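Long-range contacts in DynF (Micromonospora chersina, PDB 6UBL), which is of unknown function but belongs to the dynemicin biosynthesis pathway and, as a beta barrel holding palmitic acid, probably binds an elongated hydrophobic molecule: residues 48-53 and 191-196; 86-91 and 100-105; 128-133 and 157-162; 150-155 and 177-182. All coordinates share one frame; numbering follows the deposited sequence.

Contact 1. Residues 48-53 and 191-196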
loop_
_atom_site.group_PDB
_atom_site.type_symbol
_atom_site.label_atom_id
_atom_site.label_comp_id
_atom_site.label_asym_id
_atom_site.label_seq_id
_atom_site.Cartn_x
_atom_site.Cartn_y
_atom_site.Cartn_z
ATOM N N PHE A 48 2.178 16.399 -6.519
ATOM C CA PHE A 48 2.067 15.551 -7.701
ATOM C C PHE A 48 3.271 15.793 -8.601
ATOM O O PHE A 48 3.607 16.951 -8.892
ATOM C CB PHE A 48 0.823 15.870 -8.541
ATOM C CG PHE A 48 -0.473 15.774 -7.790
ATOM C CD1 PHE A 48 -1.164 14.579 -7.693
ATOM C CD2 PHE A 48 -1.016 16.910 -7.199
ATOM C CE1 PHE A 48 -2.360 14.503 -7.007
ATOM C CE2 PHE A 48 -2.206 16.837 -6.514
ATOM C CZ PHE A 48 -2.885 15.637 -6.415
ATOM N N ALA A 49 3.908 14.715 -9.055
ATOM C CA ALA A 49 4.988 14.797 -10.029
ATOM C C ALA A 49 4.480 14.307 -11.381
ATOM O O ALA A 49 3.922 13.201 -11.481
ATOM C CB ALA A 49 6.186 13.952 -9.595
ATOM N N VAL A 50 4.641 15.137 -12.408
ATOM C CA VAL A 50 4.318 14.764 -13.779
ATOM C C VAL A 50 5.634 14.576 -14.532
ATOM O O VAL A 50 6.381 15.549 -14.722
ATOM C CB VAL A 50 3.433 15.806 -14.471
ATOM C CG1 VAL A 50 3.113 15.349 -15.894
ATOM C CG2 VAL A 50 2.158 16.031 -13.679
ATOM N N PRO A 51 5.972 13.357 -14.951
ATOM C CA PRO A 51 7.310 13.106 -15.503
ATOM C C PRO A 51 7.622 14.025 -16.675
ATOM O O PRO A 51 6.810 14.195 -17.588
ATOM C CB PRO A 51 7.236 11.639 -15.947
ATOM C CG PRO A 51 6.219 11.030 -15.038
ATOM C CD PRO A 51 5.192 12.111 -14.803
ATOM N N GLY A 52 8.825 14.592 -16.648
ATOM C CA GLY A 52 9.286 15.481 -17.691
ATOM C C GLY A 52 8.584 16.814 -17.766
ATOM O O GLY A 52 8.882 17.598 -18.673
ATOM N N VAL A 53 7.693 17.115 -16.823
ATOM C CA VAL A 53 6.839 18.291 -16.931
ATOM C C VAL A 53 7.006 19.183 -15.708
ATOM O O VAL A 53 7.390 20.351 -15.833
ATOM C CB VAL A 53 5.375 17.868 -17.151
ATOM C CG1 VAL A 53 4.447 19.069 -17.150
ATOM C CG2 VAL A 53 5.253 17.062 -18.447
ATOM N N PRO A 191 1.829 5.116 -15.790
ATOM C CA PRO A 191 1.260 6.185 -14.963
ATOM C C PRO A 191 1.366 7.536 -15.654
ATOM O O PRO A 191 2.312 7.805 -16.393
ATOM C CB PRO A 191 2.099 6.131 -13.674
ATOM C CG PRO A 191 2.560 4.685 -13.609
ATOM C CD PRO A 191 2.825 4.317 -15.050
ATOM N N VAL A 192 0.339 8.361 -15.453
ATOM C CA VAL A 192 0.339 9.732 -15.956
ATOM C C VAL A 192 1.056 10.673 -15.003
ATOM O O VAL A 192 1.661 11.655 -15.437
ATOM C CB VAL A 192 -1.120 10.186 -16.160
ATOM C CG1 VAL A 192 -1.178 11.671 -16.509
ATOM C CG2 VAL A 192 -1.801 9.338 -17.209
ATOM N N ALA A 193 0.977 10.394 -13.712
ATOM C CA ALA A 193 1.557 11.239 -12.683
ATOM C C ALA A 193 1.813 10.367 -11.466
ATOM O O ALA A 193 1.372 9.214 -11.398
ATOM C CB ALA A 193 0.627 12.405 -12.336
ATOM N N TYR A 194 2.541 10.930 -10.507
ATOM C CA TYR A 194 2.799 10.262 -9.247
ATOM C C TYR A 194 2.469 11.207 -8.109
ATOM O O TYR A 194 2.852 12.380 -8.129
ATOM C CB TYR A 194 4.274 9.833 -9.165
ATOM C CG TYR A 194 4.652 8.854 -10.254
ATOM C CD1 TYR A 194 5.033 9.307 -11.509
ATOM C CD2 TYR A 194 4.599 7.494 -10.033
ATOM C CE1 TYR A 194 5.366 8.428 -12.518
ATOM C CE2 TYR A 194 4.930 6.594 -11.031
ATOM C CZ TYR A 194 5.311 7.060 -12.263
ATOM O OH TYR A 194 5.639 6.166 -13.260
ATOM N N LEU A 195 1.773 10.681 -7.109
ATOM C CA LEU A 195 1.594 11.377 -5.846
ATOM C C LEU A 195 2.842 11.093 -5.023
ATOM O O LEU A 195 3.151 9.929 -4.730
ATOM C CB LEU A 195 0.346 10.839 -5.162
ATOM C CG LEU A 195 -0.104 11.411 -3.815
ATOM C CD1 LEU A 195 -0.519 12.858 -3.978
ATOM C CD2 LEU A 195 -1.250 10.561 -3.293
ATOM N N THR A 196 3.590 12.145 -4.690
ATOM C CA THR A 196 4.865 11.973 -4.001
ATOM C C THR A 196 4.789 12.267 -2.509
ATOM O O THR A 196 5.681 11.842 -1.765
ATOM C CB THR A 196 5.958 12.850 -4.633
ATOM O OG1 THR A 196 5.561 14.219 -4.615
ATOM C CG2 THR A 196 6.232 12.405 -6.068
#
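Strand 48-50 and residues 193-196 of strand 193-205 run antiparallel in the wall of the beta barrel, their short axes 150° apart. Two backbone bonds close the hydrogen-bonded pair Ala49-Tyr194. Ala49 N reaches Tyr194 O at 2.7 Å, nearly along the C=O axis, and Tyr194 N returns to Ala49 O at 2.8 Å, in the carbonyl plane. Beyond this pair, Val192 and Ala193 form a classic beta bulge facing Leu181. On the other strand, Val53 N bonds back to Val50 O at 2.9 Å, and the positive phi of Gly52 lets the chain reverse in a type II turn.

Apolar contacts divide between the two faces. Phe48 and Leu195 share one face, where Leu195 CD1 meets Phe48 CE1 obliquely at 3.9 Å; the leucine side chain lies near the bound palmitic acid. Ala49 and Tyr194 occupy the opposite face, turned to the second subunit, where Tyr194 OH bonds to Gln113 of that subunit and its ring meets Phe118 there. Thr196 CG2 rests on Ala49 CB at 3.9 Å, while its OG1 bonds to Glu55. Pro51 crosses the tyrosine at about a right angle, its CG lying in the ring plane at the edge, 3.7 Å from Tyr194 CE1.

Contact 2. Residues 86-91 and 100-105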
loop_
_atom_site.group_PDB
_atom_site.type_symbol
_atom_site.label_atom_id
_atom_site.label_comp_id
_atom_site.label_asym_id
_atom_site.label_seq_id
_atom_site.Cartn_x
_atom_site.Cartn_y
_atom_site.Cartn_z
ATOM N N ILE A 86 -16.667 5.711 3.137
ATOM C CA ILE A 86 -17.786 5.427 2.240
ATOM C C ILE A 86 -18.125 6.558 1.275
ATOM O O ILE A 86 -18.834 6.313 0.280
ATOM C CB ILE A 86 -19.058 4.969 2.985
ATOM C CG1 ILE A 86 -19.638 6.093 3.856
ATOM C CG2 ILE A 86 -18.777 3.743 3.837
ATOM C CD1 ILE A 86 -20.966 5.714 4.525
ATOM N N GLU A 87 -17.647 7.772 1.529
ATOM C CA GLU A 87 -17.889 8.869 0.606
ATOM C C GLU A 87 -16.887 9.962 0.941
ATOM O O GLU A 87 -16.503 10.123 2.106
ATOM C CB GLU A 87 -19.315 9.435 0.753
ATOM C CG GLU A 87 -19.763 10.277 -0.439
ATOM C CD GLU A 87 -21.205 10.736 -0.336
ATOM O OE1 GLU A 87 -21.812 10.567 0.738
ATOM O OE2 GLU A 87 -21.746 11.246 -1.347
ATOM N N MET A 88 -16.435 10.676 -0.090
ATOM C CA MET A 88 -15.477 11.759 0.075
ATOM C C MET A 88 -15.742 12.823 -0.977
ATOM O O MET A 88 -16.275 12.537 -2.056
ATOM C CB MET A 88 -14.041 11.255 -0.094
ATOM C CG MET A 88 -12.948 12.300 0.084
ATOM S SD MET A 88 -11.344 11.479 0.122
ATOM C CE MET A 88 -11.227 10.791 -1.520
ATOM N N LYS A 89 -15.376 14.057 -0.644
ATOM C CA LYS A 89 -15.216 15.101 -1.652
ATOM C C LYS A 89 -14.177 16.077 -1.114
ATOM O O LYS A 89 -14.407 16.719 -0.083
ATOM C CB LYS A 89 -16.525 15.838 -1.955
ATOM C CG LYS A 89 -16.368 16.853 -3.093
ATOM C CD LYS A 89 -17.686 17.475 -3.552
ATOM C CE LYS A 89 -17.518 18.223 -4.883
ATOM N NZ LYS A 89 -18.807 18.716 -5.452
ATOM N N MET A 90 -13.034 16.180 -1.784
ATOM C CA MET A 90 -12.061 17.218 -1.477
ATOM C C MET A 90 -11.743 17.980 -2.752
ATOM O O MET A 90 -11.636 17.388 -3.828
ATOM C CB MET A 90 -10.789 16.633 -0.895
ATOM C CG MET A 90 -11.020 15.908 0.405
ATOM S SD MET A 90 -9.510 15.283 1.120
ATOM C CE MET A 90 -8.875 16.789 1.853
ATOM N N VAL A 91 -11.573 19.290 -2.629
ATOM C CA VAL A 91 -11.341 20.152 -3.779
ATOM C C VAL A 91 -10.111 21.009 -3.523
ATOM O O VAL A 91 -9.928 21.550 -2.425
ATOM C CB VAL A 91 -12.572 21.040 -4.075
ATOM C CG1 VAL A 91 -12.284 21.976 -5.245
ATOM C CG2 VAL A 91 -13.796 20.182 -4.350
ATOM N N ILE A 100 -8.871 20.420 -8.974
ATOM C CA ILE A 100 -8.783 18.977 -8.790
ATOM C C ILE A 100 -9.828 18.574 -7.755
ATOM O O ILE A 100 -9.889 19.156 -6.658
ATOM C CB ILE A 100 -7.374 18.562 -8.326
ATOM C CG1 ILE A 100 -6.314 19.078 -9.315
ATOM C CG2 ILE A 100 -7.278 17.045 -8.175
ATOM C CD1 ILE A 100 -4.881 18.942 -8.818
ATOM N N THR A 101 -10.653 17.586 -8.104
ATOM C CA THR A 101 -11.672 17.063 -7.204
ATOM C C THR A 101 -11.372 15.600 -6.927
ATOM O O THR A 101 -11.213 14.807 -7.864
ATOM C CB THR A 101 -13.072 17.224 -7.819
ATOM O OG1 THR A 101 -13.326 18.599 -8.078
ATOM C CG2 THR A 101 -14.134 16.686 -6.859
ATOM N N VAL A 102 -11.286 15.254 -5.644
ATOM C CA VAL A 102 -10.931 13.911 -5.209
ATOM C C VAL A 102 -12.149 13.262 -4.576
ATOM O O VAL A 102 -12.747 13.814 -3.647
ATOM C CB VAL A 102 -9.733 13.933 -4.249
ATOM C CG1 VAL A 102 -9.297 12.519 -3.922
ATOM C CG2 VAL A 102 -8.573 14.716 -4.850
ATOM N N THR A 103 -12.521 12.094 -5.096
ATOM C CA THR A 103 -13.646 11.309 -4.609
ATOM C C THR A 103 -13.190 9.859 -4.510
ATOM O O THR A 103 -12.042 9.530 -4.818
ATOM C CB THR A 103 -14.832 11.455 -5.561
ATOM O OG1 THR A 103 -14.438 11.041 -6.870
ATOM C CG2 THR A 103 -15.305 12.911 -5.618
ATOM N N LEU A 104 -14.085 8.979 -4.079
ATOM C CA LEU A 104 -13.747 7.567 -4.006
ATOM C C LEU A 104 -13.968 6.849 -5.333
ATOM O O LEU A 104 -14.910 7.133 -6.078
ATOM C CB LEU A 104 -14.585 6.862 -2.936
ATOM C CG LEU A 104 -14.396 7.347 -1.505
ATOM C CD1 LEU A 104 -15.311 6.515 -0.602
ATOM C CD2 LEU A 104 -12.960 7.259 -1.054
ATOM N N ASN A 105 -13.102 5.882 -5.599
ATOM C CA ASN A 105 -13.295 4.963 -6.714
ATOM C C ASN A 105 -14.380 3.961 -6.332
ATOM O O ASN A 105 -14.188 3.194 -5.383
ATOM C CB ASN A 105 -11.994 4.227 -6.992
ATOM C CG ASN A 105 -12.069 3.342 -8.221
ATOM O OD1 ASN A 105 -13.150 2.963 -8.668
ATOM N ND2 ASN A 105 -10.907 2.991 -8.765
HETATM O O HOH W 1 -16.889 9.594 -2.886
#
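The flat groups here are peptide units, and Leu104 lies over one of them: its methyl CD1 sits above the face of the Ile86-Glu87 peptide, 3.4 Å from Ile86 C. At peptide edges, in the carbonyl planes, run the two bonds of this antiparallel beta hairpin, which belongs to the barrel wall. Met90 N donates to Val102 O at 3.0 Å, and Val102 N donates to Met90 O at 2.8 Å, nearly straight at 171°. Farther along, the strands are joined by a water instead, which accepts from Met88 N and from Leu104 N. The Ile86-Glu87 unit is itself part of a classic beta bulge opposite Arg65, which also pairs with the Glu87 carboxylate.

On the inner face Met88 and Val102 lie side by side, pointing the same way, and both touch the bound palmitic acid. Met88 is extended through chi1 and chi2 and bends at chi3 (65°), which brings CE back over the opposite strand, 3.6 Å from Thr103 O. Leu104 CD2 packs on the same methyl at 4.0 Å. An alanine in place of Leu104 would remove both methyls and would probably leave Met88 less firmly held beside the lipid and the bulged peptide without its apolar lid. On the other face, Val91 CG2 lies against Thr101 OG1. Between side chains the closest approach is Met88 CE to Val102 CG1, 3.5 Å.

Contact 3. Residues 128-133 and 157-162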
loop_
_atom_site.group_PDB
_atom_site.type_symbol
_atom_site.label_atom_id
_atom_site.label_comp_id
_atom_site.label_asym_id
_atom_site.label_seq_id
_atom_site.Cartn_x
_atom_site.Cartn_y
_atom_site.Cartn_z
ATOM N N ALA A 128 -2.741 5.659 23.808
ATOM C CA ALA A 128 -3.240 6.152 22.531
ATOM C C ALA A 128 -3.198 5.042 21.484
ATOM O O ALA A 128 -2.386 4.120 21.541
ATOM C CB ALA A 128 -2.396 7.332 22.042
ATOM N N LYS A 129 -4.062 5.165 20.496
ATOM C CA LYS A 129 -4.174 4.159 19.459
ATOM C C LYS A 129 -3.628 4.674 18.138
ATOM O O LYS A 129 -3.209 5.833 18.007
ATOM C CB LYS A 129 -5.622 3.670 19.353
ATOM C CG LYS A 129 -6.037 2.964 20.638
ATOM C CD LYS A 129 -7.395 2.299 20.527
ATOM C CE LYS A 129 -7.869 1.737 21.872
ATOM N NZ LYS A 129 -7.072 0.575 22.368
ATOM N N ALA A 130 -3.575 3.761 17.170
ATOM C CA ALA A 130 -3.098 4.062 15.832
ATOM C C ALA A 130 -4.232 3.791 14.861
ATOM O O ALA A 130 -4.887 2.750 14.931
ATOM C CB ALA A 130 -1.899 3.187 15.489
ATOM N N CYS A 131 -4.440 4.726 13.951
ATOM C CA CYS A 131 -5.502 4.697 12.962
ATOM C C CYS A 131 -4.884 4.650 11.576
ATOM O O CYS A 131 -3.929 5.373 11.286
ATOM C CB CYS A 131 -6.354 5.960 13.123
ATOM S SG CYS A 131 -7.641 6.223 11.906
ATOM N N ARG A 132 -5.441 3.797 10.724
ATOM C CA ARG A 132 -4.990 3.660 9.348
ATOM C C ARG A 132 -6.208 3.496 8.447
ATOM O O ARG A 132 -7.259 2.996 8.871
ATOM C CB ARG A 132 -4.029 2.499 9.130
ATOM C CG ARG A 132 -4.626 1.132 9.376
ATOM C CD ARG A 132 -3.553 0.057 9.446
ATOM N NE ARG A 132 -2.769 -0.117 8.210
ATOM C CZ ARG A 132 -1.519 0.291 8.014
ATOM N NH1 ARG A 132 -0.863 0.973 8.940
ATOM N NH2 ARG A 132 -0.914 0.041 6.861
ATOM N N MET A 133 -6.055 3.929 7.192
ATOM C CA MET A 133 -7.096 3.796 6.180
ATOM C C MET A 133 -6.392 3.597 4.843
ATOM O O MET A 133 -5.441 4.319 4.526
ATOM C CB MET A 133 -7.962 5.067 6.151
ATOM C CG MET A 133 -9.132 5.031 5.179
ATOM S SD MET A 133 -10.479 3.941 5.708
ATOM C CE MET A 133 -11.309 4.994 6.916
ATOM N N THR A 157 -2.641 7.614 7.638
ATOM C CA THR A 157 -2.429 7.243 9.025
ATOM C C THR A 157 -2.632 8.434 9.945
ATOM O O THR A 157 -2.349 9.576 9.590
ATOM C CB THR A 157 -1.033 6.650 9.227
ATOM O OG1 THR A 157 -0.037 7.594 8.828
ATOM C CG2 THR A 157 -0.882 5.371 8.412
ATOM N N ILE A 158 -3.154 8.142 11.130
ATOM C CA ILE A 158 -3.232 9.094 12.224
ATOM C C ILE A 158 -2.684 8.387 13.455
ATOM O O ILE A 158 -3.222 7.351 13.871
ATOM C CB ILE A 158 -4.667 9.582 12.491
ATOM C CG1 ILE A 158 -5.280 10.214 11.249
ATOM C CG2 ILE A 158 -4.647 10.577 13.654
ATOM C CD1 ILE A 158 -6.763 10.514 11.404
ATOM N N ASP A 159 -1.651 8.964 14.057
ATOM C CA ASP A 159 -1.045 8.440 15.270
ATOM C C ASP A 159 -1.569 9.226 16.464
ATOM O O ASP A 159 -2.264 10.239 16.321
ATOM C CB ASP A 159 0.478 8.518 15.163
ATOM C CG ASP A 159 1.020 7.687 13.992
ATOM O OD1 ASP A 159 0.579 6.539 13.820
ATOM O OD2 ASP A 159 1.873 8.196 13.240
ATOM N N ASP A 160 -1.245 8.733 17.662
ATOM C CA ASP A 160 -1.636 9.398 18.913
ATOM C C ASP A 160 -3.148 9.628 18.961
ATOM O O ASP A 160 -3.624 10.721 19.283
ATOM C CB ASP A 160 -0.854 10.703 19.098
ATOM C CG ASP A 160 -0.831 11.186 20.527
ATOM O OD1 ASP A 160 -1.263 10.446 21.438
ATOM O OD2 ASP A 160 -0.320 12.311 20.768
ATOM N N VAL A 161 -3.905 8.565 18.681
ATOM C CA VAL A 161 -5.363 8.644 18.693
ATOM C C VAL A 161 -5.847 8.530 20.133
ATOM O O VAL A 161 -5.699 7.483 20.768
ATOM C CB VAL A 161 -5.991 7.562 17.811
ATOM C CG1 VAL A 161 -7.498 7.504 18.005
ATOM C CG2 VAL A 161 -5.651 7.804 16.348
ATOM N N ARG A 162 -6.443 9.607 20.643
ATOM C CA ARG A 162 -6.967 9.635 22.003
ATOM C C ARG A 162 -8.475 9.790 22.035
ATOM O O ARG A 162 -9.066 9.773 23.116
ATOM C CB ARG A 162 -6.322 10.794 22.772
ATOM C CG ARG A 162 -4.813 10.827 22.686
ATOM C CD ARG A 162 -4.243 11.976 23.491
ATOM N NE ARG A 162 -2.823 12.154 23.205
ATOM C CZ ARG A 162 -2.020 12.986 23.864
ATOM N NH1 ARG A 162 -2.495 13.718 24.866
ATOM N NH2 ARG A 162 -0.745 13.087 23.522
HETATM O O HOH W 2 -1.203 4.793 12.344
#
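Cys131 and Val161 lose the most surface to this contact, and they meet directly, Val161 CG2 lying 3.8 Å from Cys131 CB. Cys131 turns SG anti to its backbone N (chi1 174°) and touches the bound palmitic acid, while its CB also packs on Ile158 CB at 4.0 Å. Cys131 O is gripped twice: Ile158 N donates to it from above the carbonyl plane at 2.9 Å, and a water donates to it at 3.0 Å while bridging to Asp159 OD1. That carboxylate also meets Arg177 and Tyr176 of the second subunit.

Val161 sets its CB close against the opposite backbone, 3.3 Å from Lys129 O, and pairs with Lys129 through two backbone bonds. Between the Lys129-Val161 and Cys131-Ile158 pairs the register shifts by one: a beta bulge, with Asp159 and Asp160 opposite Ala130, marks the corner where strand 154-161 of the barrel turns. Asp160 takes left-handed backbone angles there (phi 55°), and its N is held by Glu124.

Ala128 pushes its CB to 3.4 Å from Asp160 OD1. Arg162 grips this carboxylate side-on, NE to OD1 from above its plane and NH2 to the syn lone pair of OD2. An alanine in place of Asp160 would lose this bidentate salt bridge and the bond from Gly125 N to OD1, and would probably loosen the corner. Lys129 leads away, its NZ hydrogen-bonded to Thr116 OG1 and in a cation-pi interaction with Trp76.

Contact 4. Residues 150-155 and 177-182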
loop_
_atom_site.group_PDB
_atom_site.type_symbol
_atom_site.label_atom_id
_atom_site.label_comp_id
_atom_site.label_asym_id
_atom_site.label_seq_id
_atom_site.Cartn_x
_atom_site.Cartn_y
_atom_site.Cartn_z
ATOM N N ASN A 150 -5.767 5.329 -8.537
ATOM C CA ASN A 150 -4.676 4.530 -7.993
ATOM C C ASN A 150 -5.114 3.075 -7.874
ATOM O O ASN A 150 -6.218 2.781 -7.408
ATOM C CB ASN A 150 -4.209 5.073 -6.642
ATOM C CG ASN A 150 -5.323 5.134 -5.611
ATOM O OD1 ASN A 150 -6.352 5.764 -5.833
ATOM N ND2 ASN A 150 -5.111 4.482 -4.463
ATOM N N ARG A 151 -4.241 2.168 -8.305
ATOM C CA ARG A 151 -4.417 0.739 -8.068
ATOM C C ARG A 151 -3.799 0.294 -6.755
ATOM O O ARG A 151 -4.321 -0.618 -6.095
ATOM C CB ARG A 151 -3.801 -0.072 -9.211
ATOM C CG ARG A 151 -4.695 -0.191 -10.435
ATOM C CD ARG A 151 -4.121 -1.090 -11.522
ATOM N NE ARG A 151 -5.113 -1.299 -12.578
ATOM C CZ ARG A 151 -4.860 -1.825 -13.771
ATOM N NH1 ARG A 151 -3.636 -2.234 -14.080
ATOM N NH2 ARG A 151 -5.840 -1.971 -14.651
ATOM N N GLU A 152 -2.691 0.894 -6.390
ATOM C CA GLU A 152 -2.096 0.698 -5.087
ATOM C C GLU A 152 -2.819 1.595 -4.094
ATOM O O GLU A 152 -2.875 2.814 -4.309
ATOM C CB GLU A 152 -0.653 1.147 -5.248
ATOM C CG GLU A 152 0.231 1.034 -4.082
ATOM C CD GLU A 152 1.626 1.473 -4.455
ATOM O OE1 GLU A 152 2.066 1.187 -5.594
ATOM O OE2 GLU A 152 2.271 2.122 -3.622
ATOM N N PRO A 153 -3.370 1.056 -3.009
ATOM C CA PRO A 153 -4.129 1.911 -2.093
ATOM C C PRO A 153 -3.233 2.956 -1.445
ATOM O O PRO A 153 -2.075 2.686 -1.096
ATOM C CB PRO A 153 -4.688 0.926 -1.057
ATOM C CG PRO A 153 -3.767 -0.243 -1.096
ATOM C CD PRO A 153 -3.267 -0.328 -2.515
ATOM N N ILE A 154 -3.783 4.160 -1.285
ATOM C CA ILE A 154 -3.113 5.221 -0.543
ATOM C C ILE A 154 -3.314 4.946 0.941
ATOM O O ILE A 154 -4.453 4.883 1.418
ATOM C CB ILE A 154 -3.660 6.600 -0.937
ATOM C CG1 ILE A 154 -3.430 6.865 -2.420
ATOM C CG2 ILE A 154 -2.995 7.676 -0.079
ATOM C CD1 ILE A 154 -4.310 7.955 -3.001
ATOM N N ILE A 155 -2.211 4.780 1.663
ATOM C CA ILE A 155 -2.246 4.436 3.076
ATOM C C ILE A 155 -2.203 5.739 3.869
ATOM O O ILE A 155 -1.220 6.491 3.799
ATOM C CB ILE A 155 -1.064 3.534 3.447
ATOM C CG1 ILE A 155 -1.087 2.226 2.635
ATOM C CG2 ILE A 155 -1.039 3.297 4.956
ATOM C CD1 ILE A 155 -2.369 1.425 2.682
ATOM N N ARG A 177 8.484 7.732 -1.688
ATOM C CA ARG A 177 9.021 8.319 -2.909
ATOM C C ARG A 177 7.975 8.589 -3.985
ATOM O O ARG A 177 7.957 9.693 -4.549
ATOM C CB ARG A 177 10.183 7.487 -3.438
ATOM C CG ARG A 177 11.233 7.222 -2.379
ATOM C CD ARG A 177 12.502 6.693 -2.992
ATOM N NE ARG A 177 13.403 7.789 -3.336
ATOM C CZ ARG A 177 14.645 7.626 -3.766
ATOM N NH1 ARG A 177 15.128 6.400 -3.957
ATOM N NH2 ARG A 177 15.392 8.680 -4.047
ATOM N N MET A 178 7.104 7.623 -4.275
ATOM C CA MET A 178 6.140 7.819 -5.349
ATOM C C MET A 178 4.997 6.814 -5.250
ATOM O O MET A 178 5.186 5.650 -4.847
ATOM C CB MET A 178 6.823 7.713 -6.726
ATOM C CG MET A 178 7.298 6.298 -7.077
ATOM S SD MET A 178 8.338 6.122 -8.550
ATOM C CE MET A 178 9.896 6.764 -7.940
ATOM N N MET A 179 3.803 7.286 -5.633
ATOM C CA MET A 179 2.583 6.474 -5.736
ATOM C C MET A 179 2.040 6.674 -7.146
ATOM O O MET A 179 1.672 7.816 -7.506
ATOM C CB MET A 179 1.560 6.965 -4.698
ATOM C CG MET A 179 0.090 6.838 -5.099
ATOM S SD MET A 179 -0.514 5.140 -4.987
ATOM C CE MET A 179 -0.254 4.784 -3.248
ATOM N N PRO A 180 1.936 5.626 -7.971
ATOM C CA PRO A 180 1.467 5.822 -9.351
ATOM C C PRO A 180 -0.002 6.233 -9.427
ATOM O O PRO A 180 -0.855 5.721 -8.703
ATOM C CB PRO A 180 1.690 4.454 -10.012
ATOM C CG PRO A 180 2.570 3.674 -9.075
ATOM C CD PRO A 180 2.287 4.216 -7.699
ATOM N N LEU A 181 -0.286 7.174 -10.320
ATOM C CA LEU A 181 -1.639 7.591 -10.669
ATOM C C LEU A 181 -1.885 7.315 -12.143
ATOM O O LEU A 181 -1.096 7.728 -12.991
ATOM C CB LEU A 181 -1.868 9.066 -10.342
ATOM C CG LEU A 181 -1.678 9.430 -8.867
ATOM C CD1 LEU A 181 -1.864 10.933 -8.679
ATOM C CD2 LEU A 181 -2.625 8.652 -7.958
ATOM N N LEU A 182 -2.954 6.583 -12.432
ATOM C CA LEU A 182 -3.232 6.031 -13.750
ATOM C C LEU A 182 -4.443 6.707 -14.378
ATOM O O LEU A 182 -5.401 7.059 -13.686
ATOM C CB LEU A 182 -3.540 4.532 -13.616
ATOM C CG LEU A 182 -2.517 3.723 -12.812
ATOM C CD1 LEU A 182 -2.983 2.296 -12.588
ATOM C CD2 LEU A 182 -1.188 3.768 -13.540
HETATM O O HOH W 3 -1.557 3.029 -8.346
HETATM O O HOH W 4 3.331 4.520 -2.945
#
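Glu152 reaches across to the strand 179-182 with its chain extended, CG anti to the backbone N (chi1 -179°), sliding past Met179 in the opposite direction. Its CB lies 4.0 Å from Met179 SD, and its CG 3.9 Å from Met179 CE. The carboxylate carbon passes the same methyl, after which the oxygens part: Glu152 OE1 meets Pro180 CD at 3.7 Å, while OE2 accepts from a water at 2.7 Å that also donates to Met178 O. Arg132 of the second subunit forms a salt bridge with this carboxylate.

Met179 is bent at chi2 and chi3 and sits off the staggered positions at chi1 (148°). This folds its sulfur under the opposing backbone, SD 3.4 Å from Glu152 O, and sets CE across Ile154 CG1 at 3.9 Å. The same Glu152 O takes a bond from Asn150 ND2 at 2.8 Å, the donor lying above the carbonyl plane. A second water accepts from Glu152 N and donates to Pro180 O. Arg151 crosses Leu182 at about a right angle, laying CG and CD on its CD1.

Bridging waters and packed side chains thus join the segments where the hairpin of strands 154-161 and 170-183 opens, in a barrel wall that also borders the second subunit.

How the contacts relate
Contacts 3 and 4 are buried, contacts 1 and 2 only partly so. Contacts 1, 2 and 3 are antiparallel strand pairs with direct backbone bonds, whereas contact 4 relies on waters and side chains. Contact 4 adjoins contact 1 through bonds between strands 170-183 and 193-205, and shares strand 154-161 with contact 3. Contact 2 touches contact 1 where Phe48 packs on Ile100, and it alone has no neighbour in the other chain. Contacts 3 and 4 also meet across the dimer, through the salt bridge of Arg132 with Glu152 of the other subunit. Inward side chains of contacts 2, 3 and 4 touch the palmitic acid; charged groups in contacts 3 and 4 face the second subunit.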